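Local atomic coordinates of putative aminooxidase (Propionibacterium acnes, PDB entry 2BA9), a protein that isomerises polyunsaturated fatty acids, producing conjugated linoleic acid, and carries a bound flavin-adenine dinucleotide. Residues S7-I12 and A28-Y33; D248-T253 and R394-A399. All coordinates share one frame; numbering follows the deposited sequence.

In the fold
Interactions 1 and 2 belong to one parallel sheet of four strands, in the order 33-36, 9-12, 249-252, 396-398, and their centres lie about 11 Å apart. Interaction 1 comes first along the chain, where helix 16-28 returns the chain to the flank of strand 9-12; interaction 2 pairs strand 249-252 with strand 396-398, with 140 residues between its two segments. The two inner strands join them: Val251 N meets Ala10 O at 2.8 Å, and Thr253 OG1 meets Ile12 O at 2.5 Å, both probable hydrogen bonds. This is the Rossmann-type nucleotide-binding sheet of the flavin-containing amine oxidoreductase family, and Ile12, in interaction 1, touches the FAD.

Interaction 1. Residues S7-I12 and A28-Y33; sequences SRIAII and AGFHDY
Ile9 and Asp32 are joined by the one direct hydrogen bond of this contact, from Ile9 N to Asp32 O at 2.9 Å and nearly straight. Ile9 O lies 3.2 Å from Tyr33 CA in a CA-H...O contact, and Ile9 also forms a backbone hydrogen bond with Thr34. Apolar groups gather on the side of the sheet that carries Ile9 and Tyr33: the CD1 tip of Ile9 meets Phe30 CD1 at 3.9 Å, and Ile11 CD1 lies 4.0 Å from Tyr33 CB. Asp32 CG stands anti to its backbone N (chi1 -169°), and the carboxylate runs beside Arg8, with OD2 3.1 Å from the aliphatic Arg8 CG. Their charged atoms do not meet; Arg8 NH2 instead forms salt bridges with Asp248 and Glu246. A water spans Ser7 O and Asp32 N, donating to the former and accepting from the latter. Ile9 pairs with Tyr33 in a parallel bridge, formed where the beta-alpha-beta crossover of the Rossmann-type FAD-binding fold, through helix 16-28, brings strand 33-36 beside strand 9-12. Leu25 of that helix packs on Ile9, Ile11 and Phe30. The helix ends in a Schellman motif at Gly29, whose positive phi (98°) belongs to a backbone shape that by itself calls for glycine. Farther out, Tyr33 OH is hydrogen-bonded to Glu26 OE1 and to His218 N.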
loop_
_atom_site.group_PDB
_atom_site.type_symbol
_atom_site.label_atom_id
_atom_site.label_comp_id
_atom_site.label_asym_id
_atom_site.label_seq_id
_atom_site.Cartn_x
_atom_site.Cartn_y
_atom_site.Cartn_z
ATOM N N SER A 7 -13.041 17.818 21.319
ATOM C CA SER A 7 -13.779 16.913 20.468
ATOM C C SER A 7 -13.358 15.488 20.779
ATOM O O SER A 7 -12.159 15.189 20.916
ATOM C CB SER A 7 -13.560 17.231 18.988
ATOM O OG SER A 7 -14.116 18.495 18.655
ATOM N N ARG A 8 -14.364 14.634 20.939
ATOM C CA ARG A 8 -14.173 13.204 21.039
ATOM C C ARG A 8 -14.066 12.675 19.634
ATOM O O ARG A 8 -15.017 12.745 18.871
ATOM C CB ARG A 8 -15.357 12.544 21.733
ATOM C CG ARG A 8 -15.520 12.935 23.173
ATOM C CD ARG A 8 -16.913 12.594 23.661
ATOM N NE ARG A 8 -17.928 13.428 23.019
ATOM C CZ ARG A 8 -19.230 13.148 22.997
ATOM N NH1 ARG A 8 -19.703 12.059 23.595
ATOM N NH2 ARG A 8 -20.073 13.971 22.384
ATOM N N ILE A 9 -12.898 12.137 19.304
ATOM C CA ILE A 9 -12.598 11.706 17.954
ATOM C C ILE A 9 -12.447 10.189 17.924
ATOM O O ILE A 9 -11.685 9.614 18.705
ATOM C CB ILE A 9 -11.312 12.370 17.447
ATOM C CG1 ILE A 9 -11.472 13.900 17.445
ATOM C CG2 ILE A 9 -10.972 11.843 16.068
ATOM C CD1 ILE A 9 -10.166 14.664 17.348
ATOM N N ALA A 10 -13.195 9.547 17.034
ATOM C CA ALA A 10 -13.142 8.094 16.867
ATOM C C ALA A 10 -12.384 7.810 15.589
ATOM O O ALA A 10 -12.794 8.241 14.507
ATOM C CB ALA A 10 -14.543 7.502 16.807
ATOM N N ILE A 11 -11.258 7.117 15.722
ATOM C CA ILE A 11 -10.451 6.699 14.579
ATOM C C ILE A 11 -10.735 5.228 14.282
ATOM O O ILE A 11 -10.519 4.364 15.146
ATOM C CB ILE A 11 -8.927 6.925 14.848
ATOM C CG1 ILE A 11 -8.632 8.435 15.013
ATOM C CG2 ILE A 11 -8.088 6.325 13.722
ATOM C CD1 ILE A 11 -7.487 8.781 15.980
ATOM N N ILE A 12 -11.231 4.926 13.078
ATOM C CA ILE A 12 -11.468 3.502 12.720
ATOM C C ILE A 12 -10.286 2.928 11.936
ATOM O O ILE A 12 -9.885 3.494 10.915
ATOM C CB ILE A 12 -12.808 3.325 11.912
ATOM C CG1 ILE A 12 -13.926 4.126 12.552
ATOM C CG2 ILE A 12 -13.153 1.869 11.883
ATOM C CD1 ILE A 12 -14.412 3.639 13.962
ATOM N N ALA A 28 -0.905 17.640 18.048
ATOM C CA ALA A 28 -1.581 18.923 17.812
ATOM C C ALA A 28 -2.427 19.373 19.001
ATOM O O ALA A 28 -3.002 20.468 18.977
ATOM C CB ALA A 28 -2.464 18.831 16.560
ATOM N N GLY A 29 -2.514 18.540 20.034
ATOM C CA GLY A 29 -3.241 18.896 21.252
ATOM C C GLY A 29 -4.652 18.342 21.325
ATOM O O GLY A 29 -5.461 18.799 22.133
ATOM N N PHE A 30 -4.946 17.359 20.483
ATOM C CA PHE A 30 -6.227 16.655 20.523
ATOM C C PHE A 30 -6.052 15.345 21.317
ATOM O O PHE A 30 -5.595 14.323 20.772
ATOM C CB PHE A 30 -6.729 16.379 19.093
ATOM C CG PHE A 30 -7.171 17.622 18.339
ATOM C CD1 PHE A 30 -8.508 18.011 18.329
ATOM C CD2 PHE A 30 -6.249 18.389 17.625
ATOM C CE1 PHE A 30 -8.918 19.133 17.630
ATOM C CE2 PHE A 30 -6.653 19.531 16.914
ATOM C CZ PHE A 30 -7.989 19.902 16.916
ATOM N N HIS A 31 -6.418 15.372 22.601
ATOM C CA HIS A 31 -6.149 14.237 23.518
ATOM C C HIS A 31 -7.312 13.263 23.765
ATOM O O HIS A 31 -7.141 12.242 24.444
ATOM C CB HIS A 31 -5.712 14.765 24.882
ATOM C CG HIS A 31 -4.536 15.678 24.826
ATOM N ND1 HIS A 31 -3.253 15.223 24.616
ATOM C CD2 HIS A 31 -4.447 17.022 24.961
ATOM C CE1 HIS A 31 -2.421 16.251 24.624
ATOM N NE2 HIS A 31 -3.120 17.353 24.831
ATOM N N ASP A 32 -8.492 13.592 23.256
ATOM C CA ASP A 32 -9.674 12.749 23.433
ATOM C C ASP A 32 -9.961 12.018 22.124
ATOM O O ASP A 32 -10.974 12.229 21.474
ATOM C CB ASP A 32 -10.865 13.602 23.876
ATOM C CG ASP A 32 -12.045 12.781 24.338
ATOM O OD1 ASP A 32 -12.069 11.541 24.139
ATOM O OD2 ASP A 32 -12.966 13.398 24.914
ATOM N N TYR A 33 -9.041 11.146 21.746
ATOM C CA TYR A 33 -9.221 10.316 20.578
ATOM C C TYR A 33 -9.294 8.866 21.032
ATOM O O TYR A 33 -8.764 8.505 22.086
ATOM C CB TYR A 33 -8.084 10.528 19.562
ATOM C CG TYR A 33 -6.728 10.075 20.055
ATOM C CD1 TYR A 33 -6.311 8.746 19.911
ATOM C CD2 TYR A 33 -5.866 10.971 20.683
ATOM C CE1 TYR A 33 -5.070 8.332 20.380
ATOM C CE2 TYR A 33 -4.632 10.567 21.149
ATOM C CZ TYR A 33 -4.240 9.248 20.998
ATOM O OH TYR A 33 -3.006 8.864 21.469
HETATM O O HOH W 1 -9.589 15.454 21.480
HETATM O O HOH W 2 -12.646 9.127 21.759
#

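Interaction 2. Residues D248-T253 and R394-A399; sequences DVLVLT and RNTFYA
Leu250 uses both of its backbone polar groups toward the neighbouring strand. Its N donates almost straight to Asn395 O at 2.7 Å, and Leu250 O accepts from Phe397 N at 2.8 Å. Two residues on, Leu252 N donates to Phe397 O at 3.0 Å, the donor tilted 28° from the carbonyl plane, while Leu252 O receives a weak bond from Ala399 N, bent to 130°. Leu250 and Leu252 thus bond to residues flanking their partners Thr396 and Tyr398, as parallel strands do. Val249 and Val251 turn their backbone groups the other way, to Arg8, Ala10 and Ile12, which places strand 249-252 inside the parallel sheet of the Rossmann-type FAD-binding fold, with 396-398 at its margin. On the face carrying Val251 and Phe397, Val249 CG1, anti to the backbone N (chi1 -175°), meets the edge of the Phe397 ring, 3.6 Å from Phe397 CE2; Phe422 and Phe423 adjoin the same ring. On the face of Leu250, Leu252, Thr396 and Tyr398, Leu252 and Tyr398 run side by side, with Leu252 CD1 3.8 Å from Tyr398 CD1, and Thr396 CG2 sits near the tips of Leu250 and Leu252. Thr396 OG1 donates to Arg394 O at 3.1 Å from above the carbonyl plane and is also bonded to Arg231 NH2. Tyr398 has two polar partners, Gln391 OE1 at its backbone N and Glu269 at its OH. Just beyond the C-terminal end of strand 249-252, the side chain of Thr253 lies about 5 Å from the FAD.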
loop_
_atom_site.group_PDB
_atom_site.type_symbol
_atom_site.label_atom_id
_atom_site.label_comp_id
_atom_site.label_asym_id
_atom_site.label_seq_id
_atom_site.Cartn_x
_atom_site.Cartn_y
_atom_site.Cartn_z
ATOM N N ASP A 248 -17.872 12.905 18.686
ATOM C CA ASP A 248 -18.124 14.174 18.004
ATOM C C ASP A 248 -17.665 14.105 16.561
ATOM O O ASP A 248 -18.309 14.658 15.674
ATOM C CB ASP A 248 -17.385 15.305 18.713
ATOM C CG ASP A 248 -17.912 15.552 20.098
ATOM O OD1 ASP A 248 -19.125 15.759 20.236
ATOM O OD2 ASP A 248 -17.124 15.539 21.056
ATOM N N VAL A 249 -16.545 13.420 16.343
ATOM C CA VAL A 249 -15.905 13.347 15.029
ATOM C C VAL A 249 -15.519 11.894 14.692
ATOM O O VAL A 249 -15.133 11.109 15.571
ATOM C CB VAL A 249 -14.662 14.255 14.989
ATOM C CG1 VAL A 249 -14.057 14.302 13.598
ATOM C CG2 VAL A 249 -15.017 15.639 15.459
ATOM N N LEU A 250 -15.672 11.548 13.414
ATOM C CA LEU A 250 -15.300 10.241 12.888
ATOM C C LEU A 250 -14.186 10.363 11.853
ATOM O O LEU A 250 -14.287 11.162 10.933
ATOM C CB LEU A 250 -16.517 9.592 12.224
ATOM C CG LEU A 250 -16.356 8.150 11.738
ATOM C CD1 LEU A 250 -16.005 7.230 12.905
ATOM C CD2 LEU A 250 -17.639 7.687 11.027
ATOM N N VAL A 251 -13.139 9.548 12.000
ATOM C CA VAL A 251 -12.026 9.517 11.053
ATOM C C VAL A 251 -11.823 8.086 10.546
ATOM O O VAL A 251 -11.501 7.181 11.318
ATOM C CB VAL A 251 -10.727 10.093 11.673
ATOM C CG1 VAL A 251 -9.568 10.025 10.681
ATOM C CG2 VAL A 251 -10.968 11.528 12.107
ATOM N N LEU A 252 -12.039 7.905 9.241
ATOM C CA LEU A 252 -12.041 6.597 8.606
ATOM C C LEU A 252 -10.716 6.332 7.949
ATOM O O LEU A 252 -10.331 7.062 7.041
ATOM C CB LEU A 252 -13.121 6.538 7.517
ATOM C CG LEU A 252 -14.579 6.767 7.919
ATOM C CD1 LEU A 252 -15.461 6.824 6.667
ATOM C CD2 LEU A 252 -15.062 5.688 8.875
ATOM N N THR A 253 -10.028 5.281 8.393
ATOM C CA THR A 253 -8.825 4.782 7.718
ATOM C C THR A 253 -9.063 3.354 7.203
ATOM O O THR A 253 -8.113 2.631 6.896
ATOM C CB THR A 253 -7.567 4.800 8.653
ATOM O OG1 THR A 253 -7.693 3.789 9.664
ATOM C CG2 THR A 253 -7.382 6.157 9.289
ATOM N N ARG A 394 -20.926 15.917 8.105
ATOM C CA ARG A 394 -21.455 15.248 9.289
ATOM C C ARG A 394 -20.328 14.705 10.143
ATOM O O ARG A 394 -20.364 13.555 10.592
ATOM C CB ARG A 394 -22.453 14.156 8.904
ATOM C CG ARG A 394 -23.788 14.725 8.431
ATOM C CD ARG A 394 -24.494 13.761 7.514
ATOM N NE ARG A 394 -25.181 12.708 8.249
ATOM C CZ ARG A 394 -25.353 11.461 7.814
ATOM N NH1 ARG A 394 -24.870 11.059 6.649
ATOM N NH2 ARG A 394 -26.014 10.597 8.562
ATOM N N ASN A 395 -19.317 15.556 10.331
ATOM C CA ASN A 395 -18.174 15.274 11.198
ATOM C C ASN A 395 -17.436 13.984 10.859
ATOM O O ASN A 395 -16.842 13.348 11.732
ATOM C CB ASN A 395 -18.629 15.258 12.655
ATOM C CG ASN A 395 -19.398 16.498 13.028
ATOM O OD1 ASN A 395 -18.996 17.607 12.680
ATOM N ND2 ASN A 395 -20.502 16.330 13.736
ATOM N N THR A 396 -17.475 13.621 9.578
ATOM C CA THR A 396 -16.811 12.433 9.080
ATOM C C THR A 396 -15.690 12.861 8.159
ATOM O O THR A 396 -15.911 13.666 7.249
ATOM C CB THR A 396 -17.774 11.553 8.285
ATOM O OG1 THR A 396 -18.912 11.243 9.098
ATOM C CG2 THR A 396 -17.081 10.266 7.847
ATOM N N PHE A 397 -14.495 12.319 8.400
ATOM C CA PHE A 397 -13.332 12.577 7.564
ATOM C C PHE A 397 -12.844 11.271 6.942
ATOM O O PHE A 397 -13.019 10.193 7.513
ATOM C CB PHE A 397 -12.234 13.267 8.368
ATOM C CG PHE A 397 -12.622 14.635 8.857
ATOM C CD1 PHE A 397 -12.351 15.765 8.091
ATOM C CD2 PHE A 397 -13.275 14.794 10.081
ATOM C CE1 PHE A 397 -12.695 17.017 8.539
ATOM C CE2 PHE A 397 -13.641 16.053 10.528
ATOM C CZ PHE A 397 -13.350 17.167 9.758
ATOM N N TYR A 398 -12.259 11.393 5.753
ATOM C CA TYR A 398 -11.884 10.260 4.905
ATOM C C TYR A 398 -10.376 10.214 4.715
ATOM O O TYR A 398 -9.768 11.216 4.328
ATOM C CB TYR A 398 -12.593 10.381 3.550
ATOM C CG TYR A 398 -14.097 10.596 3.697
ATOM C CD1 TYR A 398 -14.935 9.559 4.108
ATOM C CD2 TYR A 398 -14.671 11.838 3.449
ATOM C CE1 TYR A 398 -16.307 9.759 4.267
ATOM C CE2 TYR A 398 -16.041 12.039 3.605
ATOM C CZ TYR A 398 -16.849 10.995 4.013
ATOM O OH TYR A 398 -18.198 11.193 4.147
ATOM N N ALA A 399 -9.785 9.047 4.997
ATOM C CA ALA A 399 -8.341 8.851 4.942
ATOM C C ALA A 399 -7.946 7.406 4.554
ATOM O O ALA A 399 -8.730 6.667 3.981
ATOM C CB ALA A 399 -7.722 9.249 6.266
#